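Nitrate/nitrite binding protein NrtA (Synechocystis sp., PDB 2G29) binds nitrate as the solute-binding component of the NrtABCD ABC transporter, which takes up nitrate and probably also nitrite. Local coordinates at residues Gly38-Thr43 with Val191-Met196. Sequence-based numbering, arbitrary orientation.
Sequences GFIALT and VPPAQM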
ATOM      1  N   GLY A  38       3.972 -13.721   0.015  1.00 10.05           N
ATOM      2  CA  GLY A  38       5.046 -12.781  -0.254  1.00  9.75           C
ATOM      3  C   GLY A  38       4.884 -11.443   0.443  1.00  9.99           C
ATOM      4  O   GLY A  38       3.757 -11.075   0.853  1.00 10.10           O
ATOM      5  N   PHE A  39       6.010 -10.758   0.666  1.00  9.93           N
ATOM      6  CA  PHE A  39       5.949  -9.372   1.181  1.00  9.33           C
ATOM      7  C   PHE A  39       7.111  -8.591   0.585  1.00 11.71           C
ATOM      8  O   PHE A  39       8.112  -9.190   0.165  1.00 10.74           O
ATOM      9  CB  PHE A  39       6.040  -9.302   2.722  1.00 11.25           C
ATOM     10  CG  PHE A  39       7.418  -9.557   3.279  1.00 11.23           C
ATOM     11  CD1 PHE A  39       8.260  -8.492   3.617  1.00 12.45           C
ATOM     12  CD2 PHE A  39       7.883 -10.876   3.454  1.00 11.75           C
ATOM     13  CE1 PHE A  39       9.535  -8.727   4.124  1.00 12.39           C
ATOM     14  CE2 PHE A  39       9.136 -11.121   3.951  1.00 12.09           C
ATOM     15  CZ  PHE A  39       9.973 -10.058   4.289  1.00 12.96           C
ATOM     16  N   ILE A  40       6.956  -7.274   0.543  1.00 10.64           N
ATOM     17  CA  ILE A  40       8.013  -6.381   0.107  1.00 10.75           C
ATOM     18  C   ILE A  40       8.471  -5.707   1.423  1.00  9.80           C
ATOM     19  O   ILE A  40       7.639  -5.482   2.348  1.00 11.06           O
ATOM     20  CB  ILE A  40       7.477  -5.363  -0.933  1.00 10.81           C
ATOM     21  CG1 ILE A  40       7.167  -6.060  -2.272  1.00 14.84           C
ATOM     22  CG2 ILE A  40       8.484  -4.267  -1.173  1.00 12.03           C
ATOM     23  CD1 ILE A  40       6.311  -7.276  -2.174  1.00 21.57           C
ATOM     24  N   ALA A  41       9.768  -5.418   1.532  1.00 11.01           N
ATOM     25  CA  ALA A  41      10.342  -4.860   2.773  1.00 10.25           C
ATOM     26  C   ALA A  41       9.853  -3.450   3.028  1.00 10.71           C
ATOM     27  O   ALA A  41      10.496  -2.467   2.620  1.00 11.94           O
ATOM     28  CB  ALA A  41      11.873  -4.880   2.698  1.00 10.25           C
ATOM     29  N   LEU A  42       8.712  -3.392   3.705  1.00  9.80           N
ATOM     30  CA  LEU A  42       7.979  -2.178   4.052  1.00  9.87           C
ATOM     31  C   LEU A  42       7.292  -2.381   5.395  1.00  9.84           C
ATOM     32  O   LEU A  42       6.782  -3.472   5.658  1.00 11.94           O
ATOM     33  CB  LEU A  42       6.896  -1.925   3.002  1.00 10.43           C
ATOM     34  CG  LEU A  42       7.460  -1.668   1.611  1.00 10.43           C
ATOM     35  CD1 LEU A  42       6.394  -1.970   0.572  1.00 11.34           C
ATOM     36  CD2 LEU A  42       7.956  -0.245   1.505  1.00  9.86           C
ATOM     37  N   THR A  43       7.219  -1.325   6.203  1.00 10.36           N
ATOM     38  CA  THR A  43       6.596  -1.430   7.510  1.00 11.33           C
ATOM     39  C   THR A  43       5.172  -1.954   7.429  1.00 11.79           C
ATOM     40  O   THR A  43       4.739  -2.680   8.333  1.00 12.41           O
ATOM     41  CB  THR A  43       6.616  -0.093   8.213  1.00 11.65           C
ATOM     42  OG1 THR A  43       7.942   0.426   8.132  1.00 12.98           O
ATOM     43  CG2 THR A  43       6.258  -0.271   9.707  1.00 10.49           C
ATOM     44  N   VAL A 191      10.603   1.836  -9.779  1.00 10.26           N
ATOM     45  CA  VAL A 191      11.800   1.448  -9.031  1.00 10.72           C
ATOM     46  C   VAL A 191      11.304   0.559  -7.862  1.00 10.73           C
ATOM     47  O   VAL A 191      10.354   0.926  -7.158  1.00 11.09           O
ATOM     48  CB  VAL A 191      12.562   2.690  -8.422  1.00  9.62           C
ATOM     49  CG1 VAL A 191      13.736   2.220  -7.580  1.00 10.76           C
ATOM     50  CG2 VAL A 191      13.069   3.611  -9.552  1.00 12.69           C
ATOM     51  N   PRO A 192      11.915  -0.620  -7.648  1.00  9.96           N
ATOM     52  CA  PRO A 192      11.471  -1.469  -6.517  1.00  9.44           C
ATOM     53  C   PRO A 192      11.593  -0.662  -5.208  1.00  9.91           C
ATOM     54  O   PRO A 192      12.558   0.080  -5.016  1.00 10.49           O
ATOM     55  CB  PRO A 192      12.458  -2.643  -6.546  1.00  9.65           C
ATOM     56  CG  PRO A 192      12.851  -2.739  -8.018  1.00 11.04           C
ATOM     57  CD  PRO A 192      12.977  -1.278  -8.438  1.00 10.65           C
ATOM     58  N   PRO A 193      10.647  -0.834  -4.281  1.00 10.29           N
ATOM     59  CA  PRO A 193      10.702  -0.081  -3.025  1.00 10.00           C
ATOM     60  C   PRO A 193      12.025  -0.060  -2.292  1.00 11.99           C
ATOM     61  O   PRO A 193      12.483   1.017  -1.897  1.00 10.69           O
ATOM     62  CB  PRO A 193       9.586  -0.715  -2.183  1.00 10.40           C
ATOM     63  CG  PRO A 193       8.537  -1.035  -3.264  1.00  9.90           C
ATOM     64  CD  PRO A 193       9.415  -1.636  -4.386  1.00  9.82           C
ATOM     65  N   ALA A 194      12.650  -1.232  -2.134  1.00 11.70           N
ATOM     66  CA  ALA A 194      13.900  -1.302  -1.414  1.00 12.96           C
ATOM     67  C   ALA A 194      15.075  -0.703  -2.166  1.00 12.83           C
ATOM     68  O   ALA A 194      16.190  -0.655  -1.640  1.00 13.84           O
ATOM     69  CB  ALA A 194      14.187  -2.748  -1.056  1.00 13.76           C
ATOM     70  N   GLN A 195      14.846  -0.247  -3.398  1.00 11.68           N
ATOM     71  CA  GLN A 195      15.900   0.341  -4.207  1.00 12.73           C
ATOM     72  C   GLN A 195      15.679   1.844  -4.446  1.00 11.73           C
ATOM     73  O   GLN A 195      16.492   2.486  -5.128  1.00 12.43           O
ATOM     74  CB  GLN A 195      15.992  -0.366  -5.565  1.00 13.72           C
ATOM     75  CG  GLN A 195      16.442  -1.832  -5.436  1.00 18.83           C
ATOM     76  CD  GLN A 195      16.349  -2.601  -6.748  1.00 22.71           C
ATOM     77  OE1 GLN A 195      16.624  -2.059  -7.830  1.00 26.47           O
ATOM     78  NE2 GLN A 195      15.968  -3.877  -6.662  1.00 26.77           N
ATOM     79  N   MET A 196      14.619   2.417  -3.854  1.00 11.43           N
ATOM     80  CA  MET A 196      14.346   3.845  -4.058  1.00 11.55           C
ATOM     81  C   MET A 196      15.474   4.735  -3.538  1.00 11.22           C
ATOM     82  O   MET A 196      15.890   5.675  -4.236  1.00 11.06           O
ATOM     83  CB  MET A 196      13.021   4.220  -3.374  1.00 11.25           C
ATOM     84  CG  MET A 196      11.782   3.728  -4.077  1.00 11.10           C
ATOM     85  SD  MET A 196      11.440   4.792  -5.499  1.00 11.11           S
ATOM     86  CE  MET A 196       9.891   4.071  -6.060  1.00 14.14           C
TER
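The ring of P193 presents its CB and CG atoms to two branched aliphatic side chains, I40 and L42. I40 offers its CG2 methyl, which lies 3.8 Å from CG of P193 and almost as near to CB. A chi1 of -71° sets CG1 of I40 beside the backbone N and CG2 anti to it, leaving the short branch facing the proline, and chi2 of 51° carries CD1 away; the beta-branch thus supplies a methyl close to its own backbone. The longer, forked side chain of L42 carries CD2 to 4.1 Å from P193 CB. No hydrogen bond crosses between 38-43 and 191-196; the join is purely apolar, which suits the compact, all-carbon side chain of proline. In this periplasmic binding protein fold two domains form a C-clamp, and the contact joins the two sheets, hence probably the domains: 38-43 runs off strand 36-39, whereas 191-196 links strand 187-190 to helix 196-201. The nitrate-binding residue W73 touches I40, L42 and P193 alike, and L42 also approaches nitrate-binding K240 and a bound nitrate ion. Further out, A41 centres an inverse gamma turn and its O accepts a hydrogen bond from W214 NE1. The bond from Q195 N to P192 O (2.8 Å) closes a type I beta turn with P193 second, where proline's restricted phi and missing N-H fit, and V210 packs against its ring.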